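Long-range contacts in toxin protein (PDB 6AQK), which probably acts as a toxin that transfers ADP-ribose to a target, the domain being the C-terminal toxic part of an RHS protein of Yersinia entomophaga: residues M135-S141 against Y190-T196; M162-E168 against I221-L227. All blocks are in the same frame, centred on the assembly; numbering follows the deposited sequence.

After the N-terminal helices and strand 101-106, the chain lays down strand 131-140, the other outermost strand of the five-stranded mixed sheet, then runs through 145-148 to strand 161-167 before returning by way of 184-187 to strand 192-200. Contact 1 closes this first loop, setting 135-141 antiparallel to 190-196. Contact 2 closes the second, pairing 162-168 in parallel with 221-227. Because 162-168 falls inside the loop of contact 1 and 221-227 beyond it, the two closures cross rather than nest. Strands 192-200 and 220-226 are neighbours, with Lys194 O facing Arg225 N and Thr196 N facing Lys223 O, so the contacts join four consecutive strands of one sheet.

Contact 1. Residues M135-S141 against Y190-T196; sequences MDLEIKS and YNRMKIT. With PT (platinum (II) ion), chain C.
Two salt bridges, Asp136 to Lys194 and Glu138 to Arg192, span one face of this antiparallel strand pair, while Ile139, Met193 and Ile195 pack on the other. The Lys194 ammonium reaches Asp136 OD1 at 2.7 Å from NZ, on the syn side but 33° out of the carboxylate plane; its bond to OD2 is weak. With CG opposite the backbone N, the lysine runs out nearly straight and bends only at its last torsion to bring NZ to the aspartate. Glu138 and Arg192 cross at a slant: NH2 meets OE2 at 2.7 Å from above the carboxylate plane, and the two flat groups are turned 68° apart, so a single contact joins them instead of a flat two-bonded pairing. Both pairs lie toward solvent.

On the other face Ile139 and Met193 run alongside each other in one direction. Ile139 CG1 presses on Met193 CG at 3.3 Å, tighter than usual for two carbons, and Ile139 CD1 lies 3.8 Å from Met193 SD. Ile139 CG1 and Met193 CG both stand between their own backbone N and carbonyl carbon (chi1 67° in both), which turns the two chains alike. Their backbones form an antiparallel hydrogen-bonded pair, Ile139 N to Met193 O at 2.9 Å and Met193 N to Ile139 O at 3.0 Å. At the Met135 end SD binds a platinum ion at 2.1 Å; a ligand atom beyond the two segments also binds this ion.

Strand 131-140 is an outermost strand of the sheet, and strand 192-200 separates it from 220-226. Trp116 of helix 115-124 packs on Met135, Leu137 and Ile195, while Met193 continues inward to Trp163 and Phe165 of strand 161-167.

Contact 2. Residues M162-E168 against I221-L227; sequences MWHFDLE and IIKARML
Ile222 lies alongside Trp163 and sets its CD1 methyl over the centre of the indole's six-membered ring, 3.7 Å from the centroid and 5° off the normal, a CH-pi contact. Ile222 CG2 closes on the same ring at CE3. With CG opposite the carbonyl carbon, the tryptophan lays this ring against the isoleucine, and its NE1 is held by Asp106. Next along this buried face, Met226 bends at chi2 and chi3 to put CE over the centre of the Phe165 ring, 3.6 Å from its centroid. The sulfur stands obliquely to that ring at 4.3 Å from SD to the centroid, completing a Met-aromatic contact. Ala224 CB fills in beside Phe165 CE1, and Leu167 CD1 rests on Met226 CG at 3.7 Å.

The opposite face starts with the buried pair Met162 and Ile221, then becomes polar and partly exposed from His164 and Lys223 to Asp166 and Arg225. His164 is held between Tyr207 and Glu101 and stacks on Phe103, while Lys223 brings only CE near its ring. Just past the end of the strand, Glu168 turns in toward Arg225 almost perpendicularly, and Arg225 NE meets the anti lone pair of Glu168 OE2 at 2.6 Å. NH2 adds a weak second bond to the same oxygen. The carboxylate and guanidinium planes are 58° apart. Asp166 joins from the NH1 side, making a salt-bridge network, though the modelled positions of its OD2 and of NH1 are doubtful.

The backbones are in parallel register, with six bonds from Ile222 N to Met162 O through Glu168 N to Met226 O. This twisted pair, at 28° between strand directions, sits between strands 101-106 and 192-200 as two of the mixed sheet's three inner strands, consistent with the beta core expected of an ADP-ribosyltransferase domain.

Contact 1. Residues M135-S141 against Y190-T196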
loop_
_atom_site.group_PDB
_atom_site.type_symbol
_atom_site.label_atom_id
_atom_site.label_comp_id
_atom_site.label_asym_id
_atom_site.label_seq_id
_atom_site.Cartn_x
_atom_site.Cartn_y
_atom_site.Cartn_z
ATOM N N MET A 135 -10.148 3.518 -16.319
ATOM C CA MET A 135 -11.003 3.405 -15.099
ATOM C C MET A 135 -11.324 4.757 -14.521
ATOM O O MET A 135 -10.658 5.761 -14.796
ATOM C CB MET A 135 -10.257 2.588 -14.014
ATOM C CG MET A 135 -9.725 1.238 -14.497
ATOM S SD MET A 135 -10.835 -0.150 -14.282
ATOM C CE MET A 135 -10.357 -0.358 -12.512
ATOM N N ASP A 136 -12.248 4.794 -13.578
ATOM C CA ASP A 136 -12.438 5.998 -12.851
ATOM C C ASP A 136 -12.850 5.724 -11.436
ATOM O O ASP A 136 -13.805 6.324 -10.921
ATOM C CB ASP A 136 -13.504 6.829 -13.574
ATOM C CG ASP A 136 -13.372 8.247 -13.264
ATOM O OD1 ASP A 136 -12.390 8.837 -13.760
ATOM O OD2 ASP A 136 -14.176 8.771 -12.482
ATOM N N LEU A 137 -12.077 4.895 -10.755
ATOM C CA LEU A 137 -12.576 4.281 -9.553
ATOM C C LEU A 137 -11.881 4.961 -8.360
ATOM O O LEU A 137 -10.639 4.997 -8.276
ATOM C CB LEU A 137 -12.335 2.766 -9.642
ATOM C CG LEU A 137 -12.664 1.925 -8.410
ATOM C CD1 LEU A 137 -14.151 1.916 -8.207
ATOM C CD2 LEU A 137 -12.098 0.512 -8.460
ATOM N N GLU A 138 -12.678 5.491 -7.426
ATOM C CA GLU A 138 -12.142 6.052 -6.207
ATOM C C GLU A 138 -12.145 4.985 -5.112
ATOM O O GLU A 138 -13.147 4.277 -4.906
ATOM C CB GLU A 138 -12.885 7.314 -5.777
ATOM C CG GLU A 138 -12.385 7.883 -4.446
ATOM C CD GLU A 138 -12.910 9.258 -4.104
ATOM O OE1 GLU A 138 -13.062 10.090 -5.030
ATOM O OE2 GLU A 138 -13.135 9.514 -2.894
ATOM N N ILE A 139 -11.006 4.851 -4.428
ATOM C CA ILE A 139 -10.886 3.904 -3.344
ATOM C C ILE A 139 -10.229 4.594 -2.134
ATOM O O ILE A 139 -9.505 5.597 -2.275
ATOM C CB ILE A 139 -10.103 2.622 -3.753
ATOM C CG1 ILE A 139 -8.659 2.884 -4.039
ATOM C CG2 ILE A 139 -10.697 1.893 -4.974
ATOM C CD1 ILE A 139 -7.819 1.622 -3.914
ATOM N N LYS A 140 -10.502 4.055 -0.949
ATOM C CA LYS A 140 -9.797 4.410 0.257
ATOM C C LYS A 140 -8.800 3.276 0.529
ATOM O O LYS A 140 -9.185 2.154 0.618
ATOM C CB LYS A 140 -10.752 4.490 1.469
ATOM C CG LYS A 140 -11.732 5.629 1.499
ATOM C CD LYS A 140 -12.534 5.577 2.820
ATOM C CE LYS A 140 -13.633 6.645 2.870
ATOM N NZ LYS A 140 -13.178 7.972 2.319
ATOM N N SER A 141 -7.532 3.592 0.704
ATOM C CA SER A 141 -6.510 2.580 0.650
ATOM C C SER A 141 -6.631 1.811 1.973
ATOM O O SER A 141 -6.844 2.418 3.041
ATOM C CB SER A 141 -5.150 3.216 0.510
ATOM O OG SER A 141 -4.176 2.227 0.692
ATOM N N TYR A 190 -6.532 4.696 4.753
ATOM C CA TYR A 190 -7.720 5.340 4.125
ATOM C C TYR A 190 -7.410 6.475 3.176
ATOM O O TYR A 190 -8.321 7.144 2.703
ATOM C CB TYR A 190 -8.833 5.744 5.111
ATOM C CG TYR A 190 -9.057 4.748 6.237
ATOM C CD1 TYR A 190 -9.313 3.409 5.983
ATOM C CD2 TYR A 190 -9.101 5.177 7.569
ATOM C CE1 TYR A 190 -9.522 2.488 7.005
ATOM C CE2 TYR A 190 -9.302 4.245 8.614
ATOM C CZ TYR A 190 -9.540 2.926 8.334
ATOM O OH TYR A 190 -9.771 2.015 9.344
ATOM N N ASN A 191 -6.145 6.630 2.782
ATOM C CA ASN A 191 -5.781 7.586 1.760
ATOM C C ASN A 191 -6.682 7.400 0.546
ATOM O O ASN A 191 -6.905 6.269 0.100
ATOM C CB ASN A 191 -4.323 7.361 1.380
ATOM C CG ASN A 191 -3.846 8.288 0.303
ATOM O OD1 ASN A 191 -3.886 9.485 0.502
ATOM N ND2 ASN A 191 -3.390 7.732 -0.837
ATOM N N ARG A 192 -7.164 8.516 0.011
ATOM C CA ARG A 192 -8.011 8.503 -1.162
ATOM C C ARG A 192 -7.204 8.521 -2.423
ATOM O O ARG A 192 -6.343 9.374 -2.601
ATOM C CB ARG A 192 -8.979 9.723 -1.140
ATOM C CG ARG A 192 -10.051 9.566 -0.056
ATOM C CD ARG A 192 -11.082 10.688 0.058
ATOM N NE ARG A 192 -10.621 11.921 -0.559
ATOM C CZ ARG A 192 -11.103 12.489 -1.676
ATOM N NH1 ARG A 192 -10.565 13.619 -2.097
ATOM N NH2 ARG A 192 -12.127 11.976 -2.369
ATOM N N MET A 193 -7.542 7.612 -3.313
ATOM C CA MET A 193 -6.928 7.557 -4.639
ATOM C C MET A 193 -7.994 7.287 -5.712
ATOM O O MET A 193 -9.047 6.708 -5.450
ATOM C CB MET A 193 -5.825 6.525 -4.693
ATOM C CG MET A 193 -6.231 5.084 -4.551
ATOM S SD MET A 193 -4.845 3.891 -4.769
ATOM C CE MET A 193 -3.797 4.402 -3.435
ATOM N N LYS A 194 -7.681 7.702 -6.922
ATOM C CA LYS A 194 -8.541 7.498 -8.075
ATOM C C LYS A 194 -7.776 6.646 -9.066
ATOM O O LYS A 194 -6.735 7.095 -9.494
ATOM C CB LYS A 194 -8.898 8.849 -8.664
ATOM C CG LYS A 194 -9.793 8.791 -9.886
ATOM C CD LYS A 194 -9.843 10.221 -10.396
ATOM C CE LYS A 194 -10.461 10.383 -11.772
ATOM N NZ LYS A 194 -11.940 10.400 -11.611
ATOM N N ILE A 195 -8.246 5.426 -9.303
ATOM C CA ILE A 195 -7.625 4.531 -10.270
ATOM C C ILE A 195 -8.056 5.069 -11.633
ATOM O O ILE A 195 -9.277 5.164 -11.915
ATOM C CB ILE A 195 -8.081 3.086 -10.148
ATOM C CG1 ILE A 195 -7.956 2.574 -8.687
ATOM C CG2 ILE A 195 -7.289 2.185 -11.133
ATOM C CD1 ILE A 195 -6.590 2.747 -8.083
ATOM N N THR A 196 -7.076 5.384 -12.476
ATOM C CA THR A 196 -7.405 5.845 -13.802
ATOM C C THR A 196 -7.137 4.883 -14.927
ATOM O O THR A 196 -7.743 5.027 -16.007
ATOM C CB THR A 196 -6.735 7.180 -14.122
ATOM O OG1 THR A 196 -5.323 6.996 -14.153
ATOM C CG2 THR A 196 -7.044 8.168 -12.994
HETATM PT PT PT C . -12.715 -0.070 -13.417
#

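Contact 2. Residues M162-E168 against I221-L227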
loop_
_atom_site.group_PDB
_atom_site.type_symbol
_atom_site.label_atom_id
_atom_site.label_comp_id
_atom_site.label_asym_id
_atom_site.label_seq_id
_atom_site.Cartn_x
_atom_site.Cartn_y
_atom_site.Cartn_z
ATOM N N MET A 162 3.272 -2.813 -10.720
ATOM C CA MET A 162 3.794 -1.526 -10.326
ATOM C C MET A 162 2.666 -0.497 -10.377
ATOM O O MET A 162 1.934 -0.405 -11.360
ATOM C CB MET A 162 4.939 -1.031 -11.205
ATOM C CG MET A 162 5.609 0.225 -10.671
ATOM S SD MET A 162 6.799 1.044 -11.815
ATOM C CE MET A 162 5.614 1.941 -12.764
ATOM N N TRP A 163 2.544 0.299 -9.335
ATOM C CA TRP A 163 1.697 1.457 -9.372
ATOM C C TRP A 163 2.491 2.695 -9.779
ATOM O O TRP A 163 3.611 2.894 -9.360
ATOM C CB TRP A 163 1.136 1.747 -7.985
ATOM C CG TRP A 163 0.475 0.652 -7.215
ATOM C CD1 TRP A 163 1.065 -0.432 -6.637
ATOM C CD2 TRP A 163 -0.948 0.582 -6.825
ATOM N NE1 TRP A 163 0.139 -1.175 -5.932
ATOM C CE2 TRP A 163 -1.094 -0.579 -6.019
ATOM C CE3 TRP A 163 -2.079 1.358 -7.087
ATOM C CZ2 TRP A 163 -2.307 -0.938 -5.450
ATOM C CZ3 TRP A 163 -3.275 1.007 -6.501
ATOM C CH2 TRP A 163 -3.385 -0.161 -5.722
ATOM N N HIS A 164 1.860 3.548 -10.570
ATOM C CA HIS A 164 2.431 4.825 -10.938
ATOM C C HIS A 164 1.447 5.857 -10.468
ATOM O O HIS A 164 0.354 5.995 -11.027
ATOM C CB HIS A 164 2.618 4.913 -12.448
ATOM C CG HIS A 164 3.209 6.202 -12.894
ATOM N ND1 HIS A 164 3.298 6.553 -14.215
ATOM C CD2 HIS A 164 3.725 7.235 -12.185
ATOM C CE1 HIS A 164 3.876 7.738 -14.312
ATOM N NE2 HIS A 164 4.152 8.170 -13.092
ATOM N N PHE A 165 1.859 6.559 -9.419
ATOM C CA PHE A 165 1.052 7.561 -8.732
ATOM C C PHE A 165 1.361 8.953 -9.224
ATOM O O PHE A 165 2.508 9.377 -9.270
ATOM C CB PHE A 165 1.316 7.487 -7.266
ATOM C CG PHE A 165 0.761 6.225 -6.639
ATOM C CD1 PHE A 165 -0.600 5.938 -6.679
ATOM C CD2 PHE A 165 1.599 5.344 -5.999
ATOM C CE1 PHE A 165 -1.101 4.759 -6.151
ATOM C CE2 PHE A 165 1.109 4.178 -5.506
ATOM C CZ PHE A 165 -0.207 3.901 -5.531
ATOM N N ASP A 166 0.299 9.615 -9.641
ATOM C CA ASP A 166 0.294 11.070 -9.874
ATOM C C ASP A 166 -0.178 11.765 -8.595
ATOM O O ASP A 166 -1.306 11.565 -8.152
ATOM C CB ASP A 166 -0.639 11.344 -11.070
ATOM C CG ASP A 166 -0.813 12.808 -11.375
ATOM O OD1 ASP A 166 -0.008 13.630 -10.899
ATOM O OD2 ASP A 166 -1.766 13.134 -12.131
ATOM N N LEU A 167 0.695 12.581 -8.021
ATOM C CA LEU A 167 0.365 13.245 -6.748
ATOM C C LEU A 167 -0.340 14.574 -7.014
ATOM O O LEU A 167 0.261 15.447 -7.509
ATOM C CB LEU A 167 1.612 13.428 -5.930
ATOM C CG LEU A 167 1.987 12.253 -5.045
ATOM C CD1 LEU A 167 1.842 10.888 -5.665
ATOM C CD2 LEU A 167 3.366 12.468 -4.439
ATOM N N GLU A 168 -1.599 14.719 -6.627
ATOM C CA GLU A 168 -2.322 16.010 -6.881
ATOM C C GLU A 168 -1.903 16.966 -5.748
ATOM O O GLU A 168 -1.660 16.513 -4.626
ATOM C CB GLU A 168 -3.811 15.829 -6.818
ATOM C CG GLU A 168 -4.397 15.062 -8.007
ATOM C CD GLU A 168 -5.935 15.056 -8.005
ATOM O OE1 GLU A 168 -6.613 15.489 -7.018
ATOM O OE2 GLU A 168 -6.482 14.587 -9.019
ATOM N N ILE A 221 0.562 -2.573 -14.663
ATOM C CA ILE A 221 0.699 -1.209 -14.199
ATOM C C ILE A 221 -0.641 -0.651 -13.773
ATOM O O ILE A 221 -1.637 -0.684 -14.525
ATOM C CB ILE A 221 1.303 -0.272 -15.266
ATOM C CG1 ILE A 221 2.581 -0.905 -15.902
ATOM C CG2 ILE A 221 1.574 1.113 -14.641
ATOM C CD1 ILE A 221 3.797 -1.123 -14.978
ATOM N N ILE A 222 -0.674 -0.167 -12.552
ATOM C CA ILE A 222 -1.843 0.563 -12.062
ATOM C C ILE A 222 -1.481 2.038 -12.045
ATOM O O ILE A 222 -0.644 2.445 -11.316
ATOM C CB ILE A 222 -2.280 0.104 -10.676
ATOM C CG1 ILE A 222 -2.454 -1.425 -10.630
ATOM C CG2 ILE A 222 -3.526 0.855 -10.296
ATOM C CD1 ILE A 222 -2.636 -1.926 -9.203
ATOM N N LYS A 223 -2.167 2.857 -12.845
ATOM C CA LYS A 223 -2.064 4.301 -12.776
ATOM C C LYS A 223 -3.193 4.840 -11.894
ATOM O O LYS A 223 -4.354 4.521 -12.095
ATOM C CB LYS A 223 -2.219 4.916 -14.171
ATOM C CG LYS A 223 -1.111 4.429 -15.096
ATOM C CD LYS A 223 -0.985 5.212 -16.398
ATOM C CE LYS A 223 -0.443 6.621 -16.205
ATOM N NZ LYS A 223 -0.627 7.341 -17.517
ATOM N N ALA A 224 -2.815 5.701 -10.963
ATOM C CA ALA A 224 -3.721 6.288 -10.012
ATOM C C ALA A 224 -3.280 7.667 -9.591
ATOM O O ALA A 224 -2.097 8.009 -9.660
ATOM C CB ALA A 224 -3.822 5.396 -8.793
ATOM N N ARG A 225 -4.241 8.466 -9.117
ATOM C CA ARG A 225 -4.003 9.790 -8.621
ATOM C C ARG A 225 -4.180 9.796 -7.172
ATOM O O ARG A 225 -5.149 9.218 -6.684
ATOM C CB ARG A 225 -5.003 10.769 -9.221
ATOM C CG ARG A 225 -5.135 10.653 -10.729
ATOM C CD ARG A 225 -6.200 11.605 -11.334
ATOM N NE ARG A 225 -5.962 13.022 -11.062
ATOM C CZ ARG A 225 -5.000 13.775 -11.609
ATOM N NH1 ARG A 225 -4.127 13.263 -12.467
ATOM N NH2 ARG A 225 -4.898 15.064 -11.282
ATOM N N MET A 226 -3.228 10.396 -6.459
ATOM C CA MET A 226 -3.382 10.533 -4.981
ATOM C C MET A 226 -4.142 11.862 -4.760
ATOM O O MET A 226 -3.731 12.872 -5.246
ATOM C CB MET A 226 -2.025 10.532 -4.317
ATOM C CG MET A 226 -1.238 9.253 -4.577
ATOM S SD MET A 226 -2.118 7.836 -3.891
ATOM C CE MET A 226 -0.792 6.854 -3.181
ATOM N N LEU A 227 -5.260 11.799 -4.076
ATOM C CA LEU A 227 -6.209 12.932 -3.972
ATOM C C LEU A 227 -5.973 13.697 -2.687
ATOM O O LEU A 227 -5.403 13.131 -1.738
ATOM C CB LEU A 227 -7.652 12.411 -3.952
ATOM C CG LEU A 227 -8.065 11.481 -5.121
ATOM C CD1 LEU A 227 -9.497 10.954 -5.020
ATOM C CD2 LEU A 227 -7.831 12.199 -6.429
#